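Local coordinates for putative cellulase CEL6 (Mycobacterium tuberculosis, PDB 1UP3), which probably hydrolyses beta-1,4-glucan chains such as cellulose, acting as a family 6 endoglucanase, at residues I260-G268 against G278-L288; M70-I78 against P112-A121. All coordinates share one frame; numbering follows the deposited sequence. Where two conformers were deposited one is given.

Interaction 1: I260-G268 against G278-L288; sequences IKRPGESDG and GRFVSQYAIDL
Gly264 is boxed in by three side chains of the 278-288 segment. The ring of Phe280 comes in obliquely, with CE1 3.8 Å from Gly264 CA; the methyl of Ala285 is packed against the same carbon, and CB of Tyr284 lies near both Gly264 CA and its carbonyl oxygen. With no side chain at Gly264, the Phe280 ring and the Ala285 methyl close directly on its CA. Phe280 reaches across because its CG stands anti to the backbone N (chi1 -174°), which also brings the ring edge to Pro263 O, 3.5 Å from CE1.

Tyr284 brings its ring edge to Ser266, CE2 4.2 Å from CA, while Val281 CG1 rests over one face of the ring, offset toward the rim. Further along the helix Leu288 CD1 meets Pro263 CB at 3.9 Å. The backbones hold the segments in register: Ser266 N gives a nearly straight bond to Arg279 O (2.8 Å), Gly278 N another to Ser266 O (2.9 Å), and Val281 N reaches Gly264 O from above the carbonyl plane. Between them Glu265 and Phe280 form a single beta bridge. Ser266 OG accepts from Gly268 N in an ST turn and is also bound to Pro275 O and Asn235.

Val281 is the N-cap residue of helix 282-291, and the type II turn Arg262-Glu265 brings the loop that follows strand 254-258 against that helix's first turns. Phe280 also packs on helices 17-24 and 30-36, and Ala285 touches Leu32.

Interaction 2: M70-I78 against P112-A121; sequences MPVLTLYGI and PATIIVEPDA. With BGC (beta-D-glucopyranose), chain B.
Glu118 OE2 is gripped by two donors: Gly77 N at 2.9 Å, on the syn lone pair, and the hydroxyl of Tyr97. The other oxygen, OE1, takes Ile78 N at 3.1 Å from above the carboxylate plane. A bend at chi2 (-63°) brings the carboxylate to these amides of the chain of 76-78, and this buried group thus has three partners that may help stabilise a negative charge.

Upstream, strands 72-75 and 113-117 run parallel, joined by backbone bonds such as Leu73 N to Thr114 O (2.8 Å). They are the two strands of a beta-alpha-beta unit crossing through helix 94-108, within the parallel sheet of the family 6 catalytic domain. On one face Leu73 and Ile115 lie side by side, Leu73 CD1 3.8 Å from Ile115 CD1. Leu75 CD1 meets Ile115 CG2 on the same face. On the other, Thr74 CG2 packs on Pro119 CG at 3.5 Å. Before the strand, Met70 crosses Thr114 at about a right angle, its CG against the buried OG1, which has no polar partner.

Beyond the strands Tyr76 turns its ring edge to Pro119 O, 3.4 Å from CE1. A water accepts from Tyr76 OH and donates to Asp120 OD2, which in turn takes the O4 hydroxyl of a bound beta-D-glucopyranose unit at 2.7 Å.

How the interactions relate
Read from the N terminus, interaction 2 comes first: the chain leaves 70-78, passes through helix 94-108 and returns as 112-121, closing a 33-residue excursion. It then lays down the four remaining strands, from 153-158 to 254-258, before interaction 1 closes a short loop of nine residues without helix or strand. The two are in series, neither nesting nor crossing. Interaction 2 joins the second and third strands of the sheet, whereas interaction 1 ties the loop after the last strand to the final helix. Their centres lie 19 Å apart, yet Ile260, at the start of 260-268, packs on interaction 2: its CG2 lies 3.5 Å from Thr74 OG1, itself hydrogen-bonded to Ser41, and its CD1 meets Ile116 CD1.

Interaction 1: I260-G268 against G278-L288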
ATOM      1  N   ILE A 260       1.992   3.559   3.447  1.00  4.44           N
ATOM      2  CA  ILE A 260       0.940   2.820   2.758  1.00  5.04           C
ATOM      3  C   ILE A 260       0.088   2.081   3.785  1.00  4.97           C
ATOM      4  O   ILE A 260      -1.105   2.375   3.944  1.00  4.50           O
ATOM      5  CB  ILE A 260       1.540   1.946   1.631  1.00  4.86           C
ATOM      6  CG1 ILE A 260       2.294   2.860   0.664  1.00  6.94           C
ATOM      7  CG2 ILE A 260       0.387   1.189   0.915  1.00  4.45           C
ATOM      8  CD1 ILE A 260       3.006   2.174  -0.448  1.00  8.35           C
ATOM      9  N   LYS A 261       0.698   1.173   4.534  1.00  5.72           N
ATOM     10  CA  LYS A 261       0.098   0.662   5.746  1.00  5.28           C
ATOM     11  C   LYS A 261      -0.177   1.818   6.699  1.00  6.23           C
ATOM     12  O   LYS A 261       0.614   2.753   6.761  1.00  6.48           O
ATOM     13  CB  LYS A 261       1.056  -0.342   6.396  1.00  6.39           C
ATOM     14  CG  LYS A 261       0.741  -0.786   7.825  1.00  7.43           C
ATOM     15  CD  LYS A 261      -0.382  -1.736   7.865  1.00  9.14           C
ATOM     16  CE  LYS A 261      -0.746  -2.053   9.315  1.00 11.59           C
ATOM     17  NZ  LYS A 261      -1.619  -3.241   9.390  1.00 13.76           N
ATOM     18  N   ARG A 262      -1.316   1.748   7.411  1.00  5.61           N
ATOM     19  CA  ARG A 262      -1.688   2.755   8.395  1.00  6.24           C
ATOM     20  C   ARG A 262      -1.217   2.328   9.790  1.00  6.51           C
ATOM     21  O   ARG A 262      -1.754   1.366  10.353  1.00  7.03           O
ATOM     22  CB  ARG A 262      -3.197   2.942   8.394  1.00  6.32           C
ATOM     23  CG  ARG A 262      -3.752   3.597   7.111  1.00  6.83           C
ATOM     24  CD  ARG A 262      -5.185   4.179   7.216  1.00 12.88           C
ATOM     25  NE  ARG A 262      -5.433   5.155   6.149  1.00 14.06           N
ATOM     26  CZ  ARG A 262      -6.469   6.034   6.076  1.00 15.03           C
ATOM     27  NH1 ARG A 262      -7.409   6.137   7.001  1.00 17.60           N
ATOM     28  NH2 ARG A 262      -6.544   6.829   5.038  1.00 16.20           N
ATOM     29  N   PRO A 263      -0.224   3.023  10.358  1.00  7.26           N
ATOM     30  CA  PRO A 263       0.291   2.654  11.696  1.00  7.86           C
ATOM     31  C   PRO A 263      -0.803   2.625  12.703  1.00  7.87           C
ATOM     32  O   PRO A 263      -1.598   3.547  12.808  1.00  7.88           O
ATOM     33  CB  PRO A 263       1.281   3.766  12.040  1.00  7.88           C
ATOM     34  CG  PRO A 263       1.741   4.257  10.715  1.00  9.09           C
ATOM     35  CD  PRO A 263       0.525   4.177   9.814  1.00  8.40           C
ATOM     36  N   GLY A 264      -0.834   1.539  13.472  1.00  7.78           N
ATOM     37  CA  GLY A 264      -1.873   1.330  14.466  1.00  7.60           C
ATOM     38  C   GLY A 264      -2.834   0.236  14.067  1.00  8.21           C
ATOM     39  O   GLY A 264      -3.394  -0.433  14.923  1.00  8.41           O
ATOM     40  N   GLU A 265      -2.987  -0.020  12.768  1.00  7.96           N
ATOM     41  CA  GLU A 265      -3.850  -1.125  12.322  1.00  8.64           C
ATOM     42  C   GLU A 265      -3.198  -2.472  12.570  1.00  8.63           C
ATOM     43  O   GLU A 265      -1.988  -2.642  12.330  1.00  8.27           O
ATOM     44  CB  GLU A 265      -4.174  -0.991  10.837  1.00  9.62           C
ATOM     45  CG  GLU A 265      -5.205   0.052  10.568  1.00 10.25           C
ATOM     46  CD  GLU A 265      -5.548   0.061   9.072  1.00 12.39           C
ATOM     47  OE1 GLU A 265      -5.187  -0.913   8.330  1.00 19.52           O
ATOM     48  OE2 GLU A 265      -6.152   0.974   8.646  1.00 17.43           O
ATOM     49  N   SER A 266      -3.967  -3.416  13.117  1.00  8.10           N
ATOM     50  CA  SER A 266      -3.470  -4.757  13.370  1.00  7.91           C
ATOM     51  C   SER A 266      -3.153  -5.468  12.063  1.00  6.90           C
ATOM     52  O   SER A 266      -3.845  -5.309  11.076  1.00  8.83           O
ATOM     53  CB  SER A 266      -4.473  -5.579  14.165  1.00  8.56           C
ATOM     54  OG  SER A 266      -3.974  -6.897  14.367  1.00  8.46           O
ATOM     55  N   ASP A 267      -2.116  -6.294  12.080  1.00  7.43           N
ATOM     56  CA  ASP A 267      -1.774  -7.138  10.942  1.00  7.50           C
ATOM     57  C   ASP A 267      -2.638  -8.404  10.898  1.00  8.52           C
ATOM     58  O   ASP A 267      -2.619  -9.135   9.887  1.00 10.01           O
ATOM     59  CB  ASP A 267      -0.292  -7.502  10.953  1.00  7.29           C
ATOM     60  CG  ASP A 267       0.605  -6.293  10.856  1.00  9.49           C
ATOM     61  OD1 ASP A 267       0.383  -5.499   9.912  1.00 12.07           O
ATOM     62  OD2 ASP A 267       1.536  -6.074  11.680  1.00 10.05           O
ATOM     63  N   GLY A 268      -3.321  -8.703  12.004  1.00  9.38           N
ATOM     64  CA  GLY A 268      -4.134  -9.905  12.119  1.00  9.29           C
ATOM     65  C   GLY A 268      -4.127 -10.477  13.532  1.00  9.33           C
ATOM     66  O   GLY A 268      -3.522  -9.926  14.441  1.00  9.20           O
ATOM     67  N   GLY A 278      -6.573  -5.110  10.104  1.00  8.99           N
ATOM     68  CA  GLY A 278      -7.122  -3.828   9.721  1.00  9.41           C
ATOM     69  C   GLY A 278      -7.783  -2.997  10.805  1.00 10.22           C
ATOM     70  O   GLY A 278      -8.049  -1.794  10.610  1.00 12.27           O
ATOM     71  N   ARG A 279      -8.034  -3.613  11.958  1.00 10.32           N
ATOM     72  CA  ARG A 279      -8.625  -2.921  13.081  1.00 10.45           C
ATOM     73  C   ARG A 279      -7.569  -2.004  13.707  1.00  9.92           C
ATOM     74  O   ARG A 279      -6.464  -2.425  14.029  1.00  9.64           O
ATOM     75  CB  ARG A 279      -9.102  -3.940  14.126  1.00 11.82           C
ATOM     76  CG  ARG A 279      -9.297  -3.413  15.507  1.00 18.88           C
ATOM     77  CD  ARG A 279     -10.675  -2.862  15.851  1.00 27.75           C
ATOM     78  NE  ARG A 279     -11.742  -3.094  14.881  1.00 34.17           N
ATOM     79  CZ  ARG A 279     -12.337  -4.263  14.644  1.00 37.69           C
ATOM     80  NH1 ARG A 279     -11.944  -5.368  15.270  1.00 41.27           N
ATOM     81  NH2 ARG A 279     -13.312  -4.338  13.744  1.00 38.78           N
ATOM     82  N   PHE A 280      -7.932  -0.740  13.898  1.00 10.00           N
ATOM     83  CA  PHE A 280      -7.038   0.217  14.529  1.00  9.40           C
ATOM     84  C   PHE A 280      -6.910  -0.038  16.020  1.00  9.90           C
ATOM     85  O   PHE A 280      -7.915  -0.191  16.730  1.00 11.00           O
ATOM     86  CB  PHE A 280      -7.530   1.659  14.316  1.00  9.87           C
ATOM     87  CG  PHE A 280      -6.579   2.672  14.816  1.00  7.46           C
ATOM     88  CD1 PHE A 280      -5.475   3.059  14.065  1.00  9.15           C
ATOM     89  CD2 PHE A 280      -6.751   3.253  16.063  1.00 10.07           C
ATOM     90  CE1 PHE A 280      -4.572   4.009  14.538  1.00  9.25           C
ATOM     91  CE2 PHE A 280      -5.828   4.214  16.541  1.00 10.52           C
ATOM     92  CZ  PHE A 280      -4.753   4.578  15.798  1.00  9.93           C
ATOM     93  N   VAL A 281      -5.682  -0.030  16.502  1.00  8.63           N
ATOM     94  CA  VAL A 281      -5.367  -0.250  17.905  1.00  9.40           C
ATOM     95  C   VAL A 281      -4.535   0.936  18.363  1.00  8.19           C
ATOM     96  O   VAL A 281      -3.356   1.071  17.987  1.00  9.09           O
ATOM     97  CB  VAL A 281      -4.557  -1.545  18.111  1.00  9.47           C
ATOM     98  CG1 VAL A 281      -4.315  -1.810  19.593  1.00 10.82           C
ATOM     99  CG2 VAL A 281      -5.257  -2.700  17.472  1.00  9.93           C
ATOM    100  N   SER A 282      -5.113   1.804  19.200  1.00  8.34           N
ATOM    101  CA  SER A 282      -4.354   2.997  19.616  1.00  9.42           C
ATOM    102  C   SER A 282      -2.993   2.653  20.207  1.00  8.34           C
ATOM    103  O   SER A 282      -1.995   3.345  19.969  1.00  9.12           O
ATOM    104  CB  SER A 282      -5.133   3.866  20.622  1.00  9.62           C
ATOM    105  OG  SER A 282      -6.182   4.546  19.978  1.00 14.32           O
ATOM    106  N   GLN A 283      -2.928   1.622  21.051  1.00  7.83           N
ATOM    107  CA  GLN A 283      -1.688   1.212  21.685  1.00  8.07           C
ATOM    108  C   GLN A 283      -0.609   0.880  20.660  1.00  7.94           C
ATOM    109  O   GLN A 283       0.547   1.170  20.875  1.00  7.71           O
ATOM    110  CB  GLN A 283      -1.913  -0.000  22.614  1.00  9.76           C
ATOM    111  CG  GLN A 283      -0.648  -0.415  23.351  1.00 12.97           C
ATOM    112  CD  GLN A 283      -0.334   0.554  24.428  1.00 18.86           C
ATOM    113  OE1 GLN A 283      -1.168   0.763  25.316  1.00 26.16           O
ATOM    114  NE2 GLN A 283       0.825   1.226  24.345  1.00 17.13           N
ATOM    115  N   TYR A 284      -0.986   0.233  19.564  1.00  6.55           N
ATOM    116  CA  TYR A 284      -0.028  -0.088  18.509  1.00  7.52           C
ATOM    117  C   TYR A 284       0.552   1.179  17.879  1.00  7.13           C
ATOM    118  O   TYR A 284       1.796   1.270  17.691  1.00  8.22           O
ATOM    119  CB  TYR A 284      -0.657  -0.953  17.427  1.00  8.06           C
ATOM    120  CG  TYR A 284      -0.893  -2.421  17.790  1.00  7.80           C
ATOM    121  CD1 TYR A 284      -0.674  -2.913  19.074  1.00  9.63           C
ATOM    122  CD2 TYR A 284      -1.462  -3.252  16.863  1.00  8.24           C
ATOM    123  CE1 TYR A 284      -0.922  -4.235  19.373  1.00 11.22           C
ATOM    124  CE2 TYR A 284      -1.716  -4.606  17.141  1.00  9.57           C
ATOM    125  CZ  TYR A 284      -1.425  -5.081  18.389  1.00 10.23           C
ATOM    126  OH  TYR A 284      -1.672  -6.422  18.698  1.00 11.50           O
ATOM    127  N   ALA A 285      -0.310   2.150  17.580  1.00  6.72           N
ATOM    128  CA  ALA A 285       0.179   3.441  17.045  1.00  6.87           C
ATOM    129  C   ALA A 285       1.092   4.157  18.048  1.00  7.10           C
ATOM    130  O   ALA A 285       2.167   4.674  17.686  1.00  7.27           O
ATOM    131  CB  ALA A 285      -0.969   4.329  16.611  1.00  7.71           C
ATOM    132  N   ILE A 286       0.680   4.164  19.314  1.00  6.77           N
ATOM    133  CA  ILE A 286       1.482   4.806  20.355  1.00  7.97           C
ATOM    134  C   ILE A 286       2.849   4.140  20.499  1.00  8.75           C
ATOM    135  O   ILE A 286       3.870   4.821  20.617  1.00  7.76           O
ATOM    136  CB  ILE A 286       0.679   4.812  21.668  1.00  7.65           C
ATOM    137  CG1 ILE A 286      -0.478   5.781  21.531  1.00 10.39           C
ATOM    138  CG2 ILE A 286       1.534   5.204  22.869  1.00  8.93           C
ATOM    139  CD1 ILE A 286      -1.609   5.589  22.545  1.00 12.01           C
ATOM    140  N   ASP A 287       2.897   2.803  20.505  1.00  8.83           N
ATOM    141  CA  ASP A 287       4.180   2.110  20.628  1.00  9.42           C
ATOM    142  C   ASP A 287       5.121   2.387  19.428  1.00  8.19           C
ATOM    143  O   ASP A 287       6.323   2.633  19.607  1.00  8.94           O
ATOM    144  CB  ASP A 287       3.984   0.610  20.834  1.00 10.24           C
ATOM    145  CG  ASP A 287       3.314   0.260  22.192  1.00 17.03           C
ATOM    146  OD1 ASP A 287       3.183   1.120  23.096  1.00 24.29           O
ATOM    147  OD2 ASP A 287       2.886  -0.877  22.437  1.00 24.17           O
ATOM    148  N   LEU A 288       4.572   2.357  18.207  1.00  7.50           N
ATOM    149  CA  LEU A 288       5.368   2.699  17.026  1.00  7.58           C
ATOM    150  C   LEU A 288       5.959   4.111  17.129  1.00  7.82           C
ATOM    151  O   LEU A 288       7.123   4.315  16.815  1.00  7.42           O
ATOM    152  CB  LEU A 288       4.531   2.593  15.747  1.00  7.42           C
ATOM    153  CG  LEU A 288       4.221   1.144  15.331  1.00  5.80           C
ATOM    154  CD1 LEU A 288       3.058   1.134  14.387  1.00  7.15           C
ATOM    155  CD2 LEU A 288       5.426   0.460  14.659  1.00  7.20           C
TER

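Interaction 2: M70-I78 against P112-A121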
ATOM      1  N   MET A  70      -2.309  15.358  -2.987  1.00  5.26           N
ATOM      2  CA  MET A  70      -2.321  14.107  -3.750  1.00  5.59           C
ATOM      3  C   MET A  70      -2.888  12.972  -2.886  1.00  5.27           C
ATOM      4  O   MET A  70      -2.288  12.628  -1.884  1.00  6.17           O
ATOM      5  CB  MET A  70      -0.893  13.732  -4.194  1.00  6.35           C
ATOM      6  CG  MET A  70      -0.762  12.386  -4.875  1.00  7.84           C
ATOM      7  SD  MET A  70      -1.630  12.210  -6.386  1.00  8.49           S
ATOM      8  CE  MET A  70      -0.573  12.990  -7.515  1.00 11.87           C
ATOM      9  N   PRO A  71      -4.014  12.391  -3.301  1.00  5.21           N
ATOM     10  CA  PRO A  71      -4.564  11.240  -2.578  1.00  5.53           C
ATOM     11  C   PRO A  71      -3.784   9.985  -2.933  1.00  5.95           C
ATOM     12  O   PRO A  71      -3.371   9.830  -4.069  1.00  6.33           O
ATOM     13  CB  PRO A  71      -5.994  11.161  -3.089  1.00  5.67           C
ATOM     14  CG  PRO A  71      -5.905  11.649  -4.434  1.00  5.19           C
ATOM     15  CD  PRO A  71      -4.841  12.728  -4.474  1.00  5.19           C
ATOM     16  N   VAL A  72      -3.655   9.093  -1.968  1.00  5.44           N
ATOM     17  CA  VAL A  72      -3.032   7.774  -2.178  1.00  6.19           C
ATOM     18  C   VAL A  72      -4.068   6.733  -1.801  1.00  5.65           C
ATOM     19  O   VAL A  72      -4.618   6.758  -0.668  1.00  6.10           O
ATOM     20  CB  VAL A  72      -1.763   7.572  -1.323  1.00  6.75           C
ATOM     21  CG1 VAL A  72      -1.107   6.280  -1.678  1.00  7.32           C
ATOM     22  CG2 VAL A  72      -0.764   8.768  -1.475  1.00  7.68           C
ATOM     23  N   LEU A  73      -4.394   5.878  -2.773  1.00  5.95           N
ATOM     24  CA  LEU A  73      -5.389   4.830  -2.627  1.00  6.94           C
ATOM     25  C   LEU A  73      -4.669   3.488  -2.782  1.00  7.13           C
ATOM     26  O   LEU A  73      -3.834   3.340  -3.676  1.00  7.71           O
ATOM     27  CB  LEU A  73      -6.487   4.964  -3.677  1.00  9.45           C
ATOM     28  CG  LEU A  73      -7.311   6.242  -3.430  1.00 14.29           C
ATOM     29  CD1 LEU A  73      -7.650   6.848  -4.730  1.00 23.55           C
ATOM     30  CD2 LEU A  73      -8.558   5.946  -2.662  1.00 19.72           C
ATOM     31  N   THR A  74      -5.028   2.530  -1.935  1.00  5.44           N
ATOM     32  CA  THR A  74      -4.521   1.167  -2.022  1.00  5.43           C
ATOM     33  C   THR A  74      -5.637   0.208  -2.383  1.00  5.40           C
ATOM     34  O   THR A  74      -6.635   0.153  -1.681  1.00  6.27           O
ATOM     35  CB  THR A  74      -3.888   0.796  -0.722  1.00  6.29           C
ATOM     36  OG1 THR A  74      -2.778   1.687  -0.485  1.00  6.89           O
ATOM     37  CG2 THR A  74      -3.284  -0.636  -0.787  1.00  5.66           C
ATOM     38  N   LEU A  75      -5.493  -0.494  -3.496  1.00  5.16           N
ATOM     39  CA  LEU A  75      -6.500  -1.465  -3.910  1.00  5.23           C
ATOM     40  C   LEU A  75      -6.132  -2.826  -3.353  1.00  5.65           C
ATOM     41  O   LEU A  75      -5.065  -3.346  -3.638  1.00  6.59           O
ATOM     42  CB  LEU A  75      -6.615  -1.493  -5.447  1.00  5.87           C
ATOM     43  CG  LEU A  75      -6.933  -0.144  -6.102  1.00  7.82           C
ATOM     44  CD1 LEU A  75      -7.101  -0.324  -7.609  1.00 10.74           C
ATOM     45  CD2 LEU A  75      -8.180   0.527  -5.524  1.00 11.28           C
ATOM     46  N   TYR A  76      -7.037  -3.439  -2.597  1.00  5.13           N
ATOM     47  CA  TYR A  76      -6.731  -4.698  -1.897  1.00  5.26           C
ATOM     48  C   TYR A  76      -7.949  -5.624  -1.968  1.00  5.16           C
ATOM     49  O   TYR A  76      -8.546  -5.974  -0.943  1.00  6.21           O
ATOM     50  CB  TYR A  76      -6.322  -4.367  -0.448  1.00  5.07           C
ATOM     51  CG  TYR A  76      -5.665  -5.467   0.373  1.00  4.97           C
ATOM     52  CD1 TYR A  76      -4.620  -6.204  -0.163  1.00  5.94           C
ATOM     53  CD2 TYR A  76      -6.048  -5.700   1.679  1.00  6.88           C
ATOM     54  CE1 TYR A  76      -3.971  -7.209   0.570  1.00  8.47           C
ATOM     55  CE2 TYR A  76      -5.419  -6.682   2.454  1.00  7.18           C
ATOM     56  CZ  TYR A  76      -4.367  -7.413   1.904  1.00  7.07           C
ATOM     57  OH  TYR A  76      -3.748  -8.404   2.663  1.00  7.74           O
ATOM     58  N   GLY A  77      -8.352  -5.947  -3.194  1.00  5.57           N
ATOM     59  CA  GLY A  77      -9.552  -6.742  -3.453  1.00  5.80           C
ATOM     60  C   GLY A  77      -9.314  -8.028  -4.232  1.00  6.44           C
ATOM     61  O   GLY A  77     -10.296  -8.662  -4.637  1.00  6.25           O
ATOM     62  N   ILE A  78      -8.076  -8.423  -4.458  1.00  6.06           N
ATOM     63  CA  ILE A  78      -7.798  -9.576  -5.359  1.00  5.98           C
ATOM     64  C   ILE A  78      -8.480 -10.845  -4.859  1.00  5.79           C
ATOM     65  O   ILE A  78      -8.570 -11.084  -3.653  1.00  5.98           O
ATOM     66  CB  ILE A  78      -6.255  -9.799  -5.522  1.00  5.78           C
ATOM     67  CG1 ILE A  78      -5.903 -10.534  -6.808  1.00  8.20           C
ATOM     68  CG2 ILE A  78      -5.684 -10.471  -4.305  1.00  7.50           C
ATOM     69  CD1 ILE A  78      -6.111  -9.697  -8.052  1.00  6.57           C
ATOM     70  N   PRO A 112      -6.156  13.598 -10.252  1.00  8.10           N
ATOM     71  CA  PRO A 112      -4.864  13.145  -9.721  1.00  7.51           C
ATOM     72  C   PRO A 112      -5.053  12.102  -8.629  1.00  7.84           C
ATOM     73  O   PRO A 112      -5.912  12.250  -7.761  1.00  6.81           O
ATOM     74  CB  PRO A 112      -4.268  14.409  -9.104  1.00  8.96           C
ATOM     75  CG  PRO A 112      -4.942  15.479  -9.787  1.00  8.34           C
ATOM     76  CD  PRO A 112      -6.339  15.042  -9.996  1.00  8.76           C
ATOM     77  N   ALA A 113      -4.272  11.032  -8.692  1.00  6.86           N
ATOM     78  CA  ALA A 113      -4.283  10.016  -7.643  1.00  7.07           C
ATOM     79  C   ALA A 113      -3.012   9.190  -7.752  1.00  7.37           C
ATOM     80  O   ALA A 113      -2.464   9.017  -8.845  1.00  8.91           O
ATOM     81  CB  ALA A 113      -5.533   9.093  -7.723  1.00  7.05           C
ATOM     82  N   THR A 114      -2.576   8.683  -6.620  1.00  7.30           N
ATOM     83  CA  THR A 114      -1.540   7.668  -6.540  1.00  6.36           C
ATOM     84  C   THR A 114      -2.229   6.359  -6.157  1.00  7.33           C
ATOM     85  O   THR A 114      -3.037   6.349  -5.224  1.00  6.03           O
ATOM     86  CB  THR A 114      -0.542   8.096  -5.487  1.00  8.34           C
ATOM     87  OG1 THR A 114       0.091   9.314  -5.876  1.00 10.66           O
ATOM     88  CG2 THR A 114       0.600   7.056  -5.300  1.00  7.35           C
ATOM     89  N   ILE A 115      -2.012   5.302  -6.941  1.00  8.26           N
ATOM     90  CA  ILE A 115      -2.706   4.033  -6.743  1.00  8.99           C
ATOM     91  C   ILE A 115      -1.682   2.955  -6.506  1.00  8.81           C
ATOM     92  O   ILE A 115      -0.799   2.772  -7.334  1.00  8.91           O
ATOM     93  CB  ILE A 115      -3.587   3.645  -7.938  1.00 10.50           C
ATOM     94  CG1 ILE A 115      -4.459   4.826  -8.405  0.50  8.14           C
ATOM     95  CG2 ILE A 115      -4.444   2.411  -7.585  0.50  9.61           C
ATOM     96  CD1 ILE A 115      -5.462   5.335  -7.405  0.50  6.99           C
ATOM     97  N   ILE A 116      -1.812   2.278  -5.370  1.00  5.50           N
ATOM     98  CA  ILE A 116      -1.001   1.119  -5.013  1.00  5.34           C
ATOM     99  C   ILE A 116      -1.863  -0.124  -5.334  1.00  5.24           C
ATOM    100  O   ILE A 116      -2.909  -0.353  -4.724  1.00  5.41           O
ATOM    101  CB  ILE A 116      -0.624   1.135  -3.550  1.00  5.66           C
ATOM    102  CG1 ILE A 116       0.010   2.479  -3.119  1.00  7.39           C
ATOM    103  CG2 ILE A 116       0.247  -0.087  -3.226  1.00  6.28           C
ATOM    104  CD1 ILE A 116       1.262   2.785  -3.866  1.00  7.78           C
ATOM    105  N   VAL A 117      -1.444  -0.897  -6.323  1.00  4.87           N
ATOM    106  CA  VAL A 117      -2.252  -2.007  -6.844  1.00  5.14           C
ATOM    107  C   VAL A 117      -1.852  -3.320  -6.146  1.00  4.87           C
ATOM    108  O   VAL A 117      -0.771  -3.880  -6.372  1.00  5.06           O
ATOM    109  CB  VAL A 117      -2.074  -2.191  -8.356  1.00  6.37           C
ATOM    110  CG1 VAL A 117      -2.950  -3.322  -8.894  1.00  7.00           C
ATOM    111  CG2 VAL A 117      -2.356  -0.921  -9.100  1.00  6.45           C
ATOM    112  N   GLU A 118      -2.772  -3.791  -5.310  1.00  5.08           N
ATOM    113  CA  GLU A 118      -2.761  -5.132  -4.726  1.00  4.53           C
ATOM    114  C   GLU A 118      -1.490  -5.541  -3.991  1.00  5.82           C
ATOM    115  O   GLU A 118      -0.752  -6.422  -4.421  1.00  5.68           O
ATOM    116  CB  GLU A 118      -3.149  -6.155  -5.782  1.00  4.42           C
ATOM    117  CG  GLU A 118      -4.556  -5.937  -6.321  1.00  4.53           C
ATOM    118  CD  GLU A 118      -5.658  -6.092  -5.282  1.00  4.66           C
ATOM    119  OE1 GLU A 118      -5.487  -6.759  -4.219  1.00  4.97           O
ATOM    120  OE2 GLU A 118      -6.763  -5.545  -5.550  1.00  7.20           O
ATOM    121  N   PRO A 119      -1.300  -4.955  -2.823  1.00  5.16           N
ATOM    122  CA  PRO A 119      -0.218  -5.424  -1.917  1.00  6.20           C
ATOM    123  C   PRO A 119      -0.235  -6.951  -1.809  1.00  6.34           C
ATOM    124  O   PRO A 119      -1.294  -7.518  -1.575  1.00  6.33           O
ATOM    125  CB  PRO A 119      -0.606  -4.805  -0.567  1.00  4.90           C
ATOM    126  CG  PRO A 119      -1.238  -3.495  -0.967  1.00  5.29           C
ATOM    127  CD  PRO A 119      -2.050  -3.849  -2.216  1.00  5.20           C
ATOM    128  N   ASP A 120       0.920  -7.558  -2.015  1.00  6.65           N
ATOM    129  CA  ASP A 120       1.185  -9.004  -1.836  1.00  6.86           C
ATOM    130  C   ASP A 120       0.733  -9.863  -2.985  1.00  7.38           C
ATOM    131  O   ASP A 120       1.121 -11.021  -3.027  1.00  7.73           O
ATOM    132  CB  ASP A 120       0.565  -9.608  -0.570  1.00  7.17           C
ATOM    133  CG  ASP A 120       0.902  -8.871   0.704  1.00  8.88           C
ATOM    134  OD1 ASP A 120       1.963  -8.207   0.784  1.00  9.38           O
ATOM    135  OD2 ASP A 120       0.123  -8.954   1.696  1.00  9.48           O
ATOM    136  N   ALA A 121      -0.058  -9.347  -3.929  1.00  6.54           N
ATOM    137  CA  ALA A 121      -0.696 -10.272  -4.885  1.00  6.44           C
ATOM    138  C   ALA A 121       0.328 -10.997  -5.751  1.00  6.71           C
ATOM    139  O   ALA A 121       0.278 -12.229  -5.904  1.00  6.82           O
ATOM    140  CB  ALA A 121      -1.723  -9.566  -5.734  1.00  6.59           C
TER
HETATM  141  C2  BGC B   4       1.838 -11.796   4.909  1.00 10.07           C
HETATM  142  C3  BGC B   4       0.926 -10.654   4.486  1.00 10.22           C
HETATM  143  C4  BGC B   4       1.599  -9.306   4.741  1.00  8.66           C
HETATM  144  C5  BGC B   4       3.004  -9.327   4.100  1.00  6.00           C
HETATM  145  C6  BGC B   4       3.804  -8.067   4.455  1.00  6.77           C
HETATM  146  C1  BGC B   4       3.202 -11.658   4.224  1.00  9.85           C
HETATM  147  O2  BGC B   4       1.229 -13.076   4.655  1.00 13.03           O
HETATM  148  O3  BGC B   4      -0.334 -10.718   5.136  1.00 10.65           O
HETATM  149  O4  BGC B   4       0.846  -8.211   4.208  1.00  9.94           O
HETATM  150  O5  BGC B   4       3.779 -10.421   4.564  1.00  8.49           O
HETATM  151  O6  BGC B   4       5.056  -8.068   3.795  1.00  7.16           O
HETATM  152  O   HOH W   1      -2.240 -10.134   1.455  1.00  7.90           O